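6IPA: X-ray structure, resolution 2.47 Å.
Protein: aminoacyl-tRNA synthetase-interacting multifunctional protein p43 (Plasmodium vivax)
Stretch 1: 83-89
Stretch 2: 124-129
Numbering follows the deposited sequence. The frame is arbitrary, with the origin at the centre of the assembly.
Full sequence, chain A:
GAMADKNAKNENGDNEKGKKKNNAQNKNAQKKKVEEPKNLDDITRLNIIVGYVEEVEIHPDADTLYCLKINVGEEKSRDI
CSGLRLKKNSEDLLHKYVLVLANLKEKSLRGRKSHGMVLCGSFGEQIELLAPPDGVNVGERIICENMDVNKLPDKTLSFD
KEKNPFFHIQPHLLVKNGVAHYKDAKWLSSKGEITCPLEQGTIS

Stretch 1 83-89: GLRLKKN
Stretch 2, residues 124-129: GEQIEL

Residues 83-89 form an irregular turn with no regular helix or strand. Residues 124-129 enter a strand that runs from Gln126 to Leu129. Side chains of the first segment meet side chains and main-chain carbonyls of the second, and the contact buries 326 Å², both sides summed. The closest CA atoms across the contact are those of Lys87 and Ile127, 7.4 Å apart. No backbone-to-backbone hydrogen bond links the segments.

The turn is compact. Gly83 (phi/psi -93/47) leads into Leu84 at -105/14. Arg85 (-62/-39), Leu86 (-85/-10) and Lys87 (-120/-1) carry the chain round. Lys88 then extends at -147/143, and Asn89 follows at -86/162. The carbonyl of Leu84 accepts two weak hydrogen bonds, from Lys88 N to Leu84 O at 3.0 Å and from Lys87 N to Leu84 O at 3.3 Å. Through this turn Leu84, Lys87 and Lys88 all direct their CA-to-CB bonds toward the strand. Arg85, Leu86 and Asn89 are out of reach, and Arg85 is modelled only to CB.

The second segment begins with Gly124 at 53/-116, a positive phi that favours glycine. Glu125 adopts -104/-9. The chain then straightens through Gln126 (-78/142), Ile127 (-135/129), Glu128 (-126/156) and Leu129 (-72/151). Gln126 and Glu128 direct CA-to-CB away from the turn, while Ile127 directs it toward the turn.

Ile127 is the apolar centre and has the largest area covered by the other segment, 76 Å². Its chi1 and chi2 are both t, which extends CD1 to Leu84. Leu84 CD2 meets Ile127 CD1 at 3.7 Å. Leu84 is buried, with chi1 m and chi2 off its wells at 147°. A branched aliphatic side chain suits each position, since the contact offers carbon to carbon.

Lys87 is exposed and almost fully stretched, with chi1 m and chi2 to chi4 t. Its methylenes pass Ile127, with Lys87 CD 4.0 Å from Ile127 CG2. At its tip, Lys87 NZ donates to Glu125 O at 3.0 Å. The acceptor is a main-chain carbonyl. The carboxylate of Glu125 is not involved; its side chain, with chi1 m and chi2 t, leads away at its end. A long lysine both passes the isoleucine and reaches the carbonyl.

Lys88 makes the charged link. Its chi1 and chi2 are m, chi3 is 139°, and chi4 is t. Lys88 NZ donates to Glu128 OE1 at 2.8 Å, a hydrogen bond that is also a salt bridge. Glu128 starts away from the turn, but chi1 m, chi2 m and chi3 -32° fold its end back to meet the ammonium. The lysine chain also crosses close to the strand backbone, with Lys88 CE 3.2 Å from Ile127 O. That is a close contact, not a hydrogen bond.

Thus each lysine ammonium has one acceptor across the contact, a carbonyl for Lys87 and a carboxylate oxygen for Lys88. Leu84 and the methylenes of Lys87 pack on the Ile127 side chain, while Lys88 lies against its carbonyl.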

ATOM      1  N   GLY A  83      -4.517   6.695   7.898  1.00 57.10           N
ATOM      2  CA  GLY A  83      -5.269   6.656   9.132  1.00 58.99           C
ATOM      3  C   GLY A  83      -4.597   5.787  10.161  1.00 62.56           C
ATOM      4  O   GLY A  83      -5.241   4.972  10.798  1.00 66.79           O
ATOM      5  N   LEU A  84      -3.295   5.959  10.334  1.00 66.22           N
ATOM      6  CA  LEU A  84      -2.555   5.270  11.393  1.00 63.53           C
ATOM      7  C   LEU A  84      -2.202   6.198  12.561  1.00 61.76           C
ATOM      8  O   LEU A  84      -1.379   5.822  13.378  1.00 64.64           O
ATOM      9  CB  LEU A  84      -1.241   4.721  10.827  1.00 62.37           C
ATOM     10  CG  LEU A  84      -1.319   3.710   9.686  1.00 60.66           C
ATOM     11  CD1 LEU A  84      -0.132   3.865   8.737  1.00 60.10           C
ATOM     12  CD2 LEU A  84      -1.399   2.287  10.227  1.00 59.88           C
ATOM     13  N   ARG A  85      -2.789   7.390  12.667  1.00 62.83           N
ATOM     14  CA  ARG A  85      -2.359   8.337  13.742  1.00 64.37           C
ATOM     15  C   ARG A  85      -2.595   7.803  15.174  1.00 63.08           C
ATOM     16  O   ARG A  85      -1.741   7.956  16.036  1.00 63.03           O
ATOM     17  CB  ARG A  85      -2.985   9.731  13.565  1.00 63.04           C
ATOM     18  N   LEU A  86      -3.708   7.116  15.405  1.00 65.80           N
ATOM     19  CA  LEU A  86      -4.024   6.587  16.755  1.00 68.96           C
ATOM     20  C   LEU A  86      -3.393   5.242  17.084  1.00 68.38           C
ATOM     21  O   LEU A  86      -3.480   4.805  18.230  1.00 71.83           O
ATOM     22  CB  LEU A  86      -5.537   6.440  16.962  1.00 71.37           C
ATOM     23  CG  LEU A  86      -6.369   7.720  17.113  1.00 76.18           C
ATOM     24  CD1 LEU A  86      -7.845   7.346  17.141  1.00 78.55           C
ATOM     25  CD2 LEU A  86      -5.991   8.531  18.355  1.00 78.56           C
ATOM     26  N   LYS A  87      -2.790   4.561  16.112  1.00 64.52           N
ATOM     27  CA  LYS A  87      -2.176   3.261  16.402  1.00 60.63           C
ATOM     28  C   LYS A  87      -0.692   3.189  16.117  1.00 58.01           C
ATOM     29  O   LYS A  87      -0.073   2.161  16.396  1.00 58.65           O
ATOM     30  CB  LYS A  87      -2.922   2.136  15.685  1.00 61.22           C
ATOM     31  CG  LYS A  87      -4.299   1.891  16.275  1.00 64.75           C
ATOM     32  CD  LYS A  87      -5.087   0.839  15.526  1.00 65.72           C
ATOM     33  CE  LYS A  87      -6.292   0.357  16.323  1.00 68.03           C
ATOM     34  NZ  LYS A  87      -7.015  -0.728  15.601  1.00 71.71           N
ATOM     35  N   LYS A  88      -0.102   4.274  15.620  1.00 55.74           N
ATOM     36  CA  LYS A  88       1.319   4.259  15.266  1.00 53.12           C
ATOM     37  C   LYS A  88       1.972   5.583  15.498  1.00 50.06           C
ATOM     38  O   LYS A  88       1.369   6.601  15.223  1.00 49.82           O
ATOM     39  CB  LYS A  88       1.478   3.927  13.774  1.00 53.80           C
ATOM     40  CG  LYS A  88       1.220   2.476  13.401  1.00 52.31           C
ATOM     41  CD  LYS A  88       2.381   1.584  13.754  1.00 51.07           C
ATOM     42  CE  LYS A  88       1.895   0.270  14.322  1.00 49.78           C
ATOM     43  NZ  LYS A  88       3.092  -0.585  14.516  1.00 49.61           N
ATOM     44  N   ASN A  89       3.227   5.569  15.944  1.00 51.07           N
ATOM     45  CA  ASN A  89       4.021   6.813  16.077  1.00 52.96           C
ATOM     46  C   ASN A  89       4.729   7.186  14.754  1.00 55.21           C
ATOM     47  O   ASN A  89       4.904   6.341  13.879  1.00 54.24           O
ATOM     48  CB  ASN A  89       5.065   6.667  17.193  1.00 52.49           C
ATOM     49  CG  ASN A  89       4.486   6.142  18.530  1.00 51.55           C
ATOM     50  OD1 ASN A  89       3.603   6.741  19.145  1.00 47.86           O
ATOM     51  ND2 ASN A  89       5.046   5.037  19.002  1.00 51.97           N
ATOM     52  N   GLY A 124      -6.815  -8.477  14.961  1.00 63.31           N
ATOM     53  CA  GLY A 124      -7.368  -8.022  16.225  1.00 64.88           C
ATOM     54  C   GLY A 124      -7.319  -6.511  16.247  1.00 65.10           C
ATOM     55  O   GLY A 124      -7.929  -5.865  15.420  1.00 69.04           O
ATOM     56  N   GLU A 125      -6.553  -5.945  17.160  1.00 65.43           N
ATOM     57  CA  GLU A 125      -6.461  -4.491  17.282  1.00 67.20           C
ATOM     58  C   GLU A 125      -5.140  -3.952  16.704  1.00 62.28           C
ATOM     59  O   GLU A 125      -4.988  -2.743  16.535  1.00 60.89           O
ATOM     60  CB  GLU A 125      -6.674  -4.096  18.753  1.00 67.24           C
ATOM     61  CG  GLU A 125      -7.910  -4.788  19.340  1.00 70.42           C
ATOM     62  CD  GLU A 125      -8.058  -4.660  20.850  1.00 76.52           C
ATOM     63  OE1 GLU A 125      -7.045  -4.355  21.549  1.00 76.45           O
ATOM     64  OE2 GLU A 125      -9.197  -4.889  21.346  1.00 77.53           O
ATOM     65  N   GLN A 126      -4.216  -4.853  16.364  1.00 61.08           N
ATOM     66  CA  GLN A 126      -2.909  -4.478  15.776  1.00 59.20           C
ATOM     67  C   GLN A 126      -3.025  -4.140  14.292  1.00 58.87           C
ATOM     68  O   GLN A 126      -3.784  -4.804  13.541  1.00 57.48           O
ATOM     69  CB  GLN A 126      -1.901  -5.624  15.889  1.00 59.48           C
ATOM     70  CG  GLN A 126      -1.530  -6.065  17.301  1.00 61.61           C
ATOM     71  CD  GLN A 126      -0.737  -7.367  17.311  1.00 60.70           C
ATOM     72  OE1 GLN A 126       0.483  -7.367  17.199  1.00 57.35           O
ATOM     73  NE2 GLN A 126      -1.442  -8.489  17.443  1.00 62.48           N
ATOM     74  N   ILE A 127      -2.264  -3.136  13.851  1.00 55.09           N
ATOM     75  CA  ILE A 127      -2.090  -2.925  12.408  1.00 55.03           C
ATOM     76  C   ILE A 127      -0.613  -2.677  12.137  1.00 53.78           C
ATOM     77  O   ILE A 127      -0.009  -1.875  12.825  1.00 62.92           O
ATOM     78  CB  ILE A 127      -3.004  -1.791  11.871  1.00 56.37           C
ATOM     79  CG1 ILE A 127      -2.922  -1.654  10.331  1.00 55.91           C
ATOM     80  CG2 ILE A 127      -2.698  -0.466  12.557  1.00 59.72           C
ATOM     81  CD1 ILE A 127      -3.768  -0.522   9.770  1.00 55.25           C
ATOM     82  N   GLU A 128      -0.012  -3.391  11.191  1.00 48.75           N
ATOM     83  CA  GLU A 128       1.386  -3.163  10.823  1.00 46.34           C
ATOM     84  C   GLU A 128       1.509  -2.926   9.325  1.00 46.22           C
ATOM     85  O   GLU A 128       0.645  -3.346   8.546  1.00 49.76           O
ATOM     86  CB  GLU A 128       2.282  -4.347  11.200  1.00 46.17           C
ATOM     87  CG  GLU A 128       2.240  -4.794  12.657  1.00 48.02           C
ATOM     88  CD  GLU A 128       2.822  -3.758  13.651  1.00 49.52           C
ATOM     89  OE1 GLU A 128       3.765  -2.996  13.292  1.00 48.78           O
ATOM     90  OE2 GLU A 128       2.334  -3.726  14.809  1.00 49.40           O
ATOM     91  N   LEU A 129       2.572  -2.245   8.920  1.00 43.10           N
ATOM     92  CA  LEU A 129       2.835  -2.029   7.516  1.00 42.45           C
ATOM     93  C   LEU A 129       3.275  -3.330   6.858  1.00 41.32           C
ATOM     94  O   LEU A 129       3.909  -4.168   7.495  1.00 41.56           O
ATOM     95  CB  LEU A 129       4.008  -1.070   7.343  1.00 42.33           C
ATOM     96  CG  LEU A 129       3.952   0.332   7.820  1.00 40.80           C
ATOM     97  CD1 LEU A 129       5.340   0.881   7.626  1.00 42.65           C
ATOM     98  CD2 LEU A 129       3.007   1.126   6.995  1.00 40.22           C
TER